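Local coordinates for peptidase S9 prolyl oligopeptidase catalytic domain-containing protein (Pyrococcus horikoshii, PDB 4HXF) that probably cleaves peptides as an acylaminoacyl serine peptidase of the prolyl oligopeptidase family, working as a self-compartmentalizing hexamer, at residues A[196-201]-A[216-221]; A[538-543]-A[566-571]. One frame throughout, in Å; residues are numbered along the deposited sequence.

Contact 1 of 2, residues A[196-201]-A[216-221]; sequences YFKYWD and KVSFYA
Tyr-220 lies over one face of the Trp-200 indole, the two side chains side by side and pointing the same way. Its CB sits 3.9 Å from the centroid of the five-membered ring of Trp-200, only 4° off the ring normal. CG of Tyr-220 stands between the backbone N and the carbonyl carbon (chi1 61°). The Tyr-220 ring and the six-membered ring have their planes at 41°, and Tyr-220 CD1 is 3.5 Å from Trp-200 CZ2. Val-217 O lies at the indole edge, 3.5 Å from Trp-200 CE3. The same oxygen accepts Trp-200 N at 2.8 Å, and Val-217 N returns a bond to Trp-200 O. Two residues, Lys-216 and Val-217, stand opposite the single Trp-200, which makes a G1 beta bulge. Lys-216 lays its extended chain across one face of the Tyr-199 ring, CG 4.1 Å from the ring centroid, while Lys-198 CG sits over the rim of the opposite face; the ammonium end goes on to Asp-191. Asp-201 OD1 takes the Lys-216 N-H at 3.0 Å and also bonds His-189 ND1. Ser-218 OG donates to Lys-198 O at 2.7 Å and also bonds Lys-237 N. Here the chain turns from the last strand of one propeller blade into the first of the next. The Trp-200 to Val-217 backbone bonds and the Ser-218 hydroxyl thus hold this corner, with the Tyr-199 and Trp-200 rings against it, although buried Phe-219 O has no polar partner.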
ATOM      1  N   TYR A 196     -43.997  18.356   0.149  1.00 16.12           N
ATOM      2  CA  TYR A 196     -42.852  18.743  -0.624  1.00 17.79           C
ATOM      3  C   TYR A 196     -43.227  19.443  -1.884  1.00 18.26           C
ATOM      4  O   TYR A 196     -44.166  19.024  -2.496  1.00 19.38           O
ATOM      5  CB  TYR A 196     -42.097  17.509  -1.031  1.00 17.63           C
ATOM      6  CG  TYR A 196     -41.511  16.692   0.092  1.00 17.86           C
ATOM      7  CD1 TYR A 196     -41.981  15.416   0.361  1.00 19.48           C
ATOM      8  CD2 TYR A 196     -40.560  17.231   0.902  1.00 18.56           C
ATOM      9  CE1 TYR A 196     -41.383  14.670   1.370  1.00 17.73           C
ATOM     10  CE2 TYR A 196     -39.977  16.495   1.956  1.00 16.31           C
ATOM     11  CZ  TYR A 196     -40.378  15.171   2.141  1.00 17.16           C
ATOM     12  OH  TYR A 196     -39.784  14.490   3.203  1.00 20.22           O
ATOM     13  N   PHE A 197     -42.581  20.580  -2.161  1.00 19.51           N
ATOM     14  CA  PHE A 197     -42.771  21.406  -3.413  1.00 18.28           C
ATOM     15  C   PHE A 197     -44.134  22.087  -3.407  1.00 19.75           C
ATOM     16  O   PHE A 197     -44.498  22.715  -4.378  1.00 22.29           O
ATOM     17  CB  PHE A 197     -42.456  20.690  -4.743  1.00 25.00           C
ATOM     18  CG  PHE A 197     -41.035  20.264  -4.890  1.00 28.73           C
ATOM     19  CD1 PHE A 197     -40.623  19.029  -4.411  1.00 33.97           C
ATOM     20  CD2 PHE A 197     -40.118  21.077  -5.543  1.00 41.37           C
ATOM     21  CE1 PHE A 197     -39.310  18.595  -4.535  1.00 39.57           C
ATOM     22  CE2 PHE A 197     -38.784  20.664  -5.664  1.00 41.98           C
ATOM     23  CZ  PHE A 197     -38.388  19.434  -5.175  1.00 39.30           C
ATOM     24  N   LYS A 198     -44.891  22.017  -2.339  1.00 16.77           N
ATOM     25  CA  LYS A 198     -46.229  22.565  -2.236  1.00 19.11           C
ATOM     26  C   LYS A 198     -46.477  23.509  -1.078  1.00 17.91           C
ATOM     27  O   LYS A 198     -46.887  24.701  -1.342  1.00 17.34           O
ATOM     28  CB  LYS A 198     -47.352  21.528  -2.295  1.00 21.76           C
ATOM     29  CG  LYS A 198     -48.762  22.159  -2.061  1.00 29.25           C
ATOM     30  CD  LYS A 198     -49.468  22.635  -3.293  1.00 33.47           C
ATOM     31  CE  LYS A 198     -49.976  21.461  -4.129  1.00 32.00           C
ATOM     32  NZ  LYS A 198     -51.239  20.711  -3.969  1.00 27.30           N
ATOM     33  N   TYR A 199     -46.196  23.071   0.165  1.00 16.32           N
ATOM     34  CA  TYR A 199     -46.318  23.956   1.290  1.00 16.90           C
ATOM     35  C   TYR A 199     -45.121  23.944   2.207  1.00 15.25           C
ATOM     36  O   TYR A 199     -44.573  22.910   2.462  1.00 16.64           O
ATOM     37  CB  TYR A 199     -47.527  23.598   2.112  1.00 17.99           C
ATOM     38  CG  TYR A 199     -48.855  23.707   1.344  1.00 21.88           C
ATOM     39  CD1 TYR A 199     -49.656  22.623   1.194  1.00 26.04           C
ATOM     40  CD2 TYR A 199     -49.333  24.935   0.851  1.00 23.69           C
ATOM     41  CE1 TYR A 199     -50.865  22.668   0.459  1.00 28.33           C
ATOM     42  CE2 TYR A 199     -50.591  24.990   0.178  1.00 26.69           C
ATOM     43  CZ  TYR A 199     -51.358  23.846   0.019  1.00 31.78           C
ATOM     44  OH  TYR A 199     -52.608  23.797  -0.687  1.00 32.65           O
ATOM     45  N   TRP A 200     -44.782  25.089   2.728  1.00 14.56           N
ATOM     46  CA  TRP A 200     -43.702  25.297   3.695  1.00 15.67           C
ATOM     47  C   TRP A 200     -44.165  26.093   4.872  1.00 16.38           C
ATOM     48  O   TRP A 200     -45.154  26.822   4.820  1.00 15.29           O
ATOM     49  CB  TRP A 200     -42.602  26.192   3.030  1.00 14.82           C
ATOM     50  CG  TRP A 200     -41.812  25.484   1.960  1.00 14.64           C
ATOM     51  CD1 TRP A 200     -40.588  24.758   2.127  1.00 14.63           C
ATOM     52  CD2 TRP A 200     -42.124  25.420   0.541  1.00 16.10           C
ATOM     53  NE1 TRP A 200     -40.154  24.283   0.937  1.00 16.84           N
ATOM     54  CE2 TRP A 200     -41.063  24.632  -0.079  1.00 15.36           C
ATOM     55  CE3 TRP A 200     -43.201  25.826  -0.232  1.00 16.00           C
ATOM     56  CZ2 TRP A 200     -41.050  24.359  -1.425  1.00 17.84           C
ATOM     57  CZ3 TRP A 200     -43.142  25.597  -1.584  1.00 18.04           C
ATOM     58  CH2 TRP A 200     -42.143  24.793  -2.158  1.00 16.82           C
ATOM     59  N   ASP A 201     -43.448  25.925   5.974  1.00 16.22           N
ATOM     60  CA  ASP A 201     -43.475  26.812   7.121  1.00 15.64           C
ATOM     61  C   ASP A 201     -42.158  27.587   7.121  1.00 16.77           C
ATOM     62  O   ASP A 201     -41.122  26.991   6.784  1.00 16.39           O
ATOM     63  CB  ASP A 201     -43.618  26.040   8.414  1.00 17.21           C
ATOM     64  CG  ASP A 201     -44.879  25.157   8.442  1.00 19.52           C
ATOM     65  OD1 ASP A 201     -45.880  25.496   7.788  1.00 17.76           O
ATOM     66  OD2 ASP A 201     -44.807  24.166   9.154  1.00 21.97           O
ATOM     67  N   LYS A 216     -47.799  27.162   6.269  1.00 19.41           N
ATOM     68  CA  LYS A 216     -48.437  26.461   5.139  1.00 18.64           C
ATOM     69  C   LYS A 216     -48.639  27.390   3.948  1.00 20.18           C
ATOM     70  O   LYS A 216     -49.800  27.616   3.463  1.00 19.51           O
ATOM     71  CB  LYS A 216     -49.718  25.764   5.583  1.00 20.30           C
ATOM     72  CG  LYS A 216     -50.199  24.732   4.619  1.00 22.65           C
ATOM     73  CD  LYS A 216     -51.352  23.874   5.277  1.00 25.76           C
ATOM     74  CE  LYS A 216     -51.796  22.764   4.400  1.00 30.32           C
ATOM     75  NZ  LYS A 216     -52.472  21.760   5.341  1.00 32.56           N
ATOM     76  N   VAL A 217     -47.520  27.943   3.498  1.00 16.58           N
ATOM     77  CA  VAL A 217     -47.535  28.870   2.333  1.00 15.21           C
ATOM     78  C   VAL A 217     -46.834  28.138   1.176  1.00 16.06           C
ATOM     79  O   VAL A 217     -46.029  27.170   1.393  1.00 16.66           O
ATOM     80  CB  VAL A 217     -46.853  30.173   2.619  1.00 15.38           C
ATOM     81  CG1 VAL A 217     -47.769  31.037   3.540  1.00 15.10           C
ATOM     82  CG2 VAL A 217     -45.453  29.929   3.186  1.00 14.22           C
ATOM     83  N   SER A 218     -47.048  28.573  -0.095  1.00 17.02           N
ATOM     84  CA  SER A 218     -46.509  27.803  -1.234  1.00 16.78           C
ATOM     85  C   SER A 218     -45.337  28.587  -1.784  1.00 15.78           C
ATOM     86  O   SER A 218     -45.052  28.523  -2.990  1.00 16.16           O
ATOM     87  CB  SER A 218     -47.618  27.614  -2.315  1.00 18.39           C
ATOM     88  OG  SER A 218     -48.613  26.730  -1.830  1.00 18.30           O
ATOM     89  N   PHE A 219     -44.589  29.296  -0.915  1.00 14.73           N
ATOM     90  CA  PHE A 219     -43.310  29.886  -1.278  1.00 15.63           C
ATOM     91  C   PHE A 219     -42.282  29.617  -0.225  1.00 15.31           C
ATOM     92  O   PHE A 219     -42.637  29.218   0.893  1.00 14.73           O
ATOM     93  CB  PHE A 219     -43.380  31.365  -1.602  1.00 17.19           C
ATOM     94  CG  PHE A 219     -44.213  32.260  -0.689  1.00 18.56           C
ATOM     95  CD1 PHE A 219     -44.996  33.276  -1.284  1.00 22.23           C
ATOM     96  CD2 PHE A 219     -44.036  32.300   0.664  1.00 18.67           C
ATOM     97  CE1 PHE A 219     -45.673  34.202  -0.456  1.00 26.89           C
ATOM     98  CE2 PHE A 219     -44.758  33.192   1.508  1.00 22.01           C
ATOM     99  CZ  PHE A 219     -45.550  34.123   0.929  1.00 25.15           C
ATOM    100  N   TYR A 220     -41.010  29.713  -0.603  1.00 15.35           N
ATOM    101  CA  TYR A 220     -39.911  29.606   0.362  1.00 15.19           C
ATOM    102  C   TYR A 220     -38.966  30.761   0.135  1.00 16.86           C
ATOM    103  O   TYR A 220     -39.019  31.452  -0.895  1.00 14.80           O
ATOM    104  CB  TYR A 220     -39.246  28.190   0.277  1.00 17.20           C
ATOM    105  CG  TYR A 220     -38.640  27.892  -1.075  1.00 18.02           C
ATOM    106  CD1 TYR A 220     -39.418  27.354  -2.103  1.00 19.07           C
ATOM    107  CD2 TYR A 220     -37.284  28.029  -1.308  1.00 22.11           C
ATOM    108  CE1 TYR A 220     -38.900  26.968  -3.325  1.00 22.80           C
ATOM    109  CE2 TYR A 220     -36.760  27.698  -2.591  1.00 24.01           C
ATOM    110  CZ  TYR A 220     -37.588  27.234  -3.577  1.00 24.58           C
ATOM    111  OH  TYR A 220     -37.122  26.864  -4.851  1.00 30.34           O
ATOM    112  N   ALA A 221     -38.071  31.016   1.089  1.00 15.35           N
ATOM    113  CA  ALA A 221     -37.178  32.199   1.007  1.00 14.50           C
ATOM    114  C   ALA A 221     -35.941  31.811   0.132  1.00 16.41           C
ATOM    115  O   ALA A 221     -35.329  30.717   0.272  1.00 19.41           O
ATOM    116  CB  ALA A 221     -36.759  32.649   2.423  1.00 16.65           C
TER

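Contact 2 of 2, residues A[538-543]-A[566-571]; sequences LLLIHS and KEVYIA
Leu-538 to Ile-541 pair one for one with Val-568 to Ala-571 in parallel register, the strand axes 4.7 Å apart at closest approach and 19° from exact alignment. Tyr-569 N, Leu-540 N, Ala-571 N and His-542 N donate in turn across the gap; the Ala-571 N to Leu-540 O bond is the shortest, at 2.8 Å, and Leu-538 N to Glu-567 O is weak. On one face Leu-538, Leu-540, Val-568 and Ile-570 pack together. Val-568 CG2, anti to its backbone N, meets CD2 of Leu-538 at 4.0 Å and CD1 of Leu-540 at 3.9 Å, and helix 552-563 covers this face through Tyr-558 and Leu-561. On the other face Leu-539 and Tyr-569 cross at about a right angle, Leu-539 CD1 touching Tyr-569 CB at 3.9 Å. The Tyr-569 ring turns an edge to the backbone, CD1 3.6 Å from Leu-538 O, and its hydroxyl donates to Glu-567 OE1 at 2.6 Å, on the anti side and 24° out of the carboxylate plane. Lys-603 forms a salt bridge to the same OE1. An alanine in place of Tyr-569 would probably leave Glu-567 without this hydroxyl donor and open a gap where the ring edge meets Leu-538 O. Tyr-569 also packs on Phe-133 of a neighbouring subunit, and Ile-570 and Ala-571 pair antiparallel with a strand of that subunit, extending the sheet across the interface. The arrangement is a beta-alpha-beta crossover, strand 538-543, helix 552-563, strand 568-573, in the alpha/beta-hydrolase sheet, where strand 568-573 is the outermost strand within this chain.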
ATOM      1  N   LEU A 538     -37.177  -0.833 -30.410  1.00 16.11           N
ATOM      2  CA  LEU A 538     -37.066   0.100 -29.288  1.00 15.77           C
ATOM      3  C   LEU A 538     -35.816  -0.225 -28.449  1.00 14.76           C
ATOM      4  O   LEU A 538     -35.532  -1.341 -28.118  1.00 14.94           O
ATOM      5  CB  LEU A 538     -38.307  -0.027 -28.409  1.00 15.13           C
ATOM      6  CG  LEU A 538     -38.264   0.764 -27.095  1.00 14.79           C
ATOM      7  CD1 LEU A 538     -38.251   2.316 -27.301  1.00 13.93           C
ATOM      8  CD2 LEU A 538     -39.516   0.323 -26.267  1.00 15.93           C
ATOM      9  N   LEU A 539     -35.066   0.803 -28.134  1.00 13.13           N
ATOM     10  CA  LEU A 539     -33.960   0.767 -27.159  1.00 13.17           C
ATOM     11  C   LEU A 539     -34.424   1.493 -25.963  1.00 13.77           C
ATOM     12  O   LEU A 539     -34.823   2.701 -26.025  1.00 13.44           O
ATOM     13  CB  LEU A 539     -32.690   1.446 -27.703  1.00 14.01           C
ATOM     14  CG  LEU A 539     -31.549   1.526 -26.703  1.00 14.72           C
ATOM     15  CD1 LEU A 539     -31.020   0.165 -26.178  1.00 15.54           C
ATOM     16  CD2 LEU A 539     -30.450   2.388 -27.389  1.00 13.89           C
ATOM     17  N   LEU A 540     -34.399   0.790 -24.847  1.00 13.53           N
ATOM     18  CA  LEU A 540     -34.660   1.360 -23.516  1.00 11.97           C
ATOM     19  C   LEU A 540     -33.337   1.607 -22.818  1.00 11.61           C
ATOM     20  O   LEU A 540     -32.406   0.760 -22.832  1.00 13.96           O
ATOM     21  CB  LEU A 540     -35.552   0.412 -22.663  1.00 12.08           C
ATOM     22  CG  LEU A 540     -36.997   0.380 -23.119  1.00 12.04           C
ATOM     23  CD1 LEU A 540     -37.652  -0.992 -22.698  1.00 14.48           C
ATOM     24  CD2 LEU A 540     -37.768   1.639 -22.568  1.00 12.00           C
ATOM     25  N   ILE A 541     -33.165   2.845 -22.275  1.00 12.39           N
ATOM     26  CA  ILE A 541     -31.976   3.186 -21.514  1.00 12.98           C
ATOM     27  C   ILE A 541     -32.450   3.545 -20.144  1.00 13.86           C
ATOM     28  O   ILE A 541     -33.402   4.356 -19.994  1.00 13.37           O
ATOM     29  CB  ILE A 541     -31.249   4.396 -22.161  1.00 14.09           C
ATOM     30  CG1 ILE A 541     -30.687   4.021 -23.513  1.00 14.48           C
ATOM     31  CG2 ILE A 541     -30.093   4.842 -21.225  1.00 15.15           C
ATOM     32  CD1 ILE A 541     -30.047   5.092 -24.393  1.00 14.44           C
ATOM     33  N   HIS A 542     -31.757   3.045 -19.121  1.00 13.44           N
ATOM     34  CA  HIS A 542     -32.069   3.372 -17.742  1.00 13.20           C
ATOM     35  C   HIS A 542     -30.797   3.401 -16.934  1.00 14.88           C
ATOM     36  O   HIS A 542     -29.735   3.068 -17.420  1.00 12.96           O
ATOM     37  CB  HIS A 542     -33.037   2.391 -17.122  1.00 14.89           C
ATOM     38  CG  HIS A 542     -34.013   3.066 -16.179  1.00 14.30           C
ATOM     39  ND1 HIS A 542     -35.256   3.533 -16.613  1.00 16.28           N
ATOM     40  CD2 HIS A 542     -33.896   3.427 -14.817  1.00 14.95           C
ATOM     41  CE1 HIS A 542     -35.873   4.102 -15.556  1.00 15.93           C
ATOM     42  NE2 HIS A 542     -35.053   4.118 -14.503  1.00 15.33           N
ATOM     43  N   SER A 543     -30.845   4.041 -15.748  1.00 14.01           N
ATOM     44  CA  SER A 543     -29.715   4.064 -14.872  1.00 14.84           C
ATOM     45  C   SER A 543     -30.126   3.690 -13.493  1.00 15.80           C
ATOM     46  O   SER A 543     -31.255   3.960 -13.060  1.00 16.94           O
ATOM     47  CB  SER A 543     -29.132   5.467 -14.858  1.00 15.27           C
ATOM     48  OG  SER A 543     -30.085   6.442 -14.528  1.00 16.73           O
ATOM     49  N   LYS A 566     -41.547  -8.884 -29.159  1.00 15.35           N
ATOM     50  CA  LYS A 566     -41.103  -7.635 -29.834  1.00 17.33           C
ATOM     51  C   LYS A 566     -39.584  -7.537 -29.845  1.00 17.12           C
ATOM     52  O   LYS A 566     -38.919  -8.115 -29.008  1.00 16.65           O
ATOM     53  CB  LYS A 566     -41.677  -6.461 -29.079  1.00 17.33           C
ATOM     54  CG  LYS A 566     -43.203  -6.512 -28.823  1.00 18.92           C
ATOM     55  CD  LYS A 566     -44.043  -6.589 -30.073  1.00 20.03           C
ATOM     56  CE  LYS A 566     -45.511  -6.440 -29.764  1.00 19.47           C
ATOM     57  NZ  LYS A 566     -46.304  -6.422 -31.028  1.00 19.08           N
ATOM     58  N   GLU A 567     -39.093  -6.788 -30.792  1.00 17.44           N
ATOM     59  CA  GLU A 567     -37.697  -6.454 -30.878  1.00 16.73           C
ATOM     60  C   GLU A 567     -37.438  -5.264 -29.964  1.00 15.85           C
ATOM     61  O   GLU A 567     -37.772  -4.118 -30.289  1.00 16.05           O
ATOM     62  CB  GLU A 567     -37.329  -6.087 -32.344  1.00 17.94           C
ATOM     63  CG  GLU A 567     -35.839  -5.769 -32.405  1.00 19.27           C
ATOM     64  CD  GLU A 567     -35.274  -5.378 -33.790  1.00 21.29           C
ATOM     65  OE1 GLU A 567     -34.080  -5.093 -33.822  1.00 19.13           O
ATOM     66  OE2 GLU A 567     -35.991  -5.397 -34.821  1.00 18.93           O
ATOM     67  N   VAL A 568     -36.764  -5.508 -28.863  1.00 14.65           N
ATOM     68  CA  VAL A 568     -36.502  -4.527 -27.816  1.00 14.40           C
ATOM     69  C   VAL A 568     -35.174  -4.866 -27.155  1.00 13.61           C
ATOM     70  O   VAL A 568     -34.797  -6.069 -27.144  1.00 14.66           O
ATOM     71  CB  VAL A 568     -37.666  -4.413 -26.831  1.00 15.22           C
ATOM     72  CG1 VAL A 568     -37.880  -5.739 -26.106  1.00 15.25           C
ATOM     73  CG2 VAL A 568     -37.467  -3.138 -25.913  1.00 14.07           C
ATOM     74  N   TYR A 569     -34.481  -3.842 -26.674  1.00 14.93           N
ATOM     75  CA  TYR A 569     -33.196  -3.946 -26.086  1.00 13.21           C
ATOM     76  C   TYR A 569     -33.188  -3.041 -24.856  1.00 13.50           C
ATOM     77  O   TYR A 569     -33.896  -2.024 -24.903  1.00 13.13           O
ATOM     78  CB  TYR A 569     -32.104  -3.444 -27.036  1.00 14.84           C
ATOM     79  CG  TYR A 569     -32.157  -4.108 -28.388  1.00 14.65           C
ATOM     80  CD1 TYR A 569     -32.981  -3.573 -29.421  1.00 17.23           C
ATOM     81  CD2 TYR A 569     -31.422  -5.275 -28.637  1.00 18.04           C
ATOM     82  CE1 TYR A 569     -33.039  -4.218 -30.637  1.00 18.30           C
ATOM     83  CE2 TYR A 569     -31.540  -5.946 -29.847  1.00 18.39           C
ATOM     84  CZ  TYR A 569     -32.307  -5.381 -30.863  1.00 19.54           C
ATOM     85  OH  TYR A 569     -32.360  -6.064 -32.075  1.00 20.02           O
ATOM     86  N   ILE A 570     -32.398  -3.373 -23.878  1.00 12.48           N
ATOM     87  CA  ILE A 570     -32.234  -2.532 -22.674  1.00 12.45           C
ATOM     88  C   ILE A 570     -30.806  -2.368 -22.244  1.00 12.77           C
ATOM     89  O   ILE A 570     -30.026  -3.333 -22.151  1.00 14.14           O
ATOM     90  CB  ILE A 570     -33.237  -2.842 -21.516  1.00 11.75           C
ATOM     91  CG1 ILE A 570     -33.205  -1.803 -20.453  1.00 12.66           C
ATOM     92  CG2 ILE A 570     -32.962  -4.251 -20.929  1.00 13.00           C
ATOM     93  CD1 ILE A 570     -34.246  -2.011 -19.334  1.00 13.51           C
ATOM     94  N   ALA A 571     -30.437  -1.055 -22.054  1.00 12.37           N
ATOM     95  CA  ALA A 571     -29.111  -0.685 -21.553  1.00 12.78           C
ATOM     96  C   ALA A 571     -29.324  -0.131 -20.163  1.00 12.64           C
ATOM     97  O   ALA A 571     -30.024   0.900 -20.037  1.00 13.39           O
ATOM     98  CB  ALA A 571     -28.411   0.327 -22.512  1.00 13.88           C
TER

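The two contacts belong to different domains, contact 1 to the beta-propeller and contact 2 to the alpha/beta-hydrolase domain. Their centres are 39 Å apart and their nearest atoms about 18 Å, so they do not touch; contact 1 closes before contact 2 opens along the chain. The side chain of Tyr-220 in contact 1 is about 8 Å from a magnesium ion, probably the one held by Asp-244 and Glu-263; the Asp-244 side chain is about 6 Å from it. In contact 2 the side chain of His-542 is about 10 Å from the bound inhibitor and hydrogen-bonds the carbonyl of Cys-549, a pocket residue. From segment 196-201, Phe-197 meets Trp-506, which precedes the pocket residue Phe-507 in sequence.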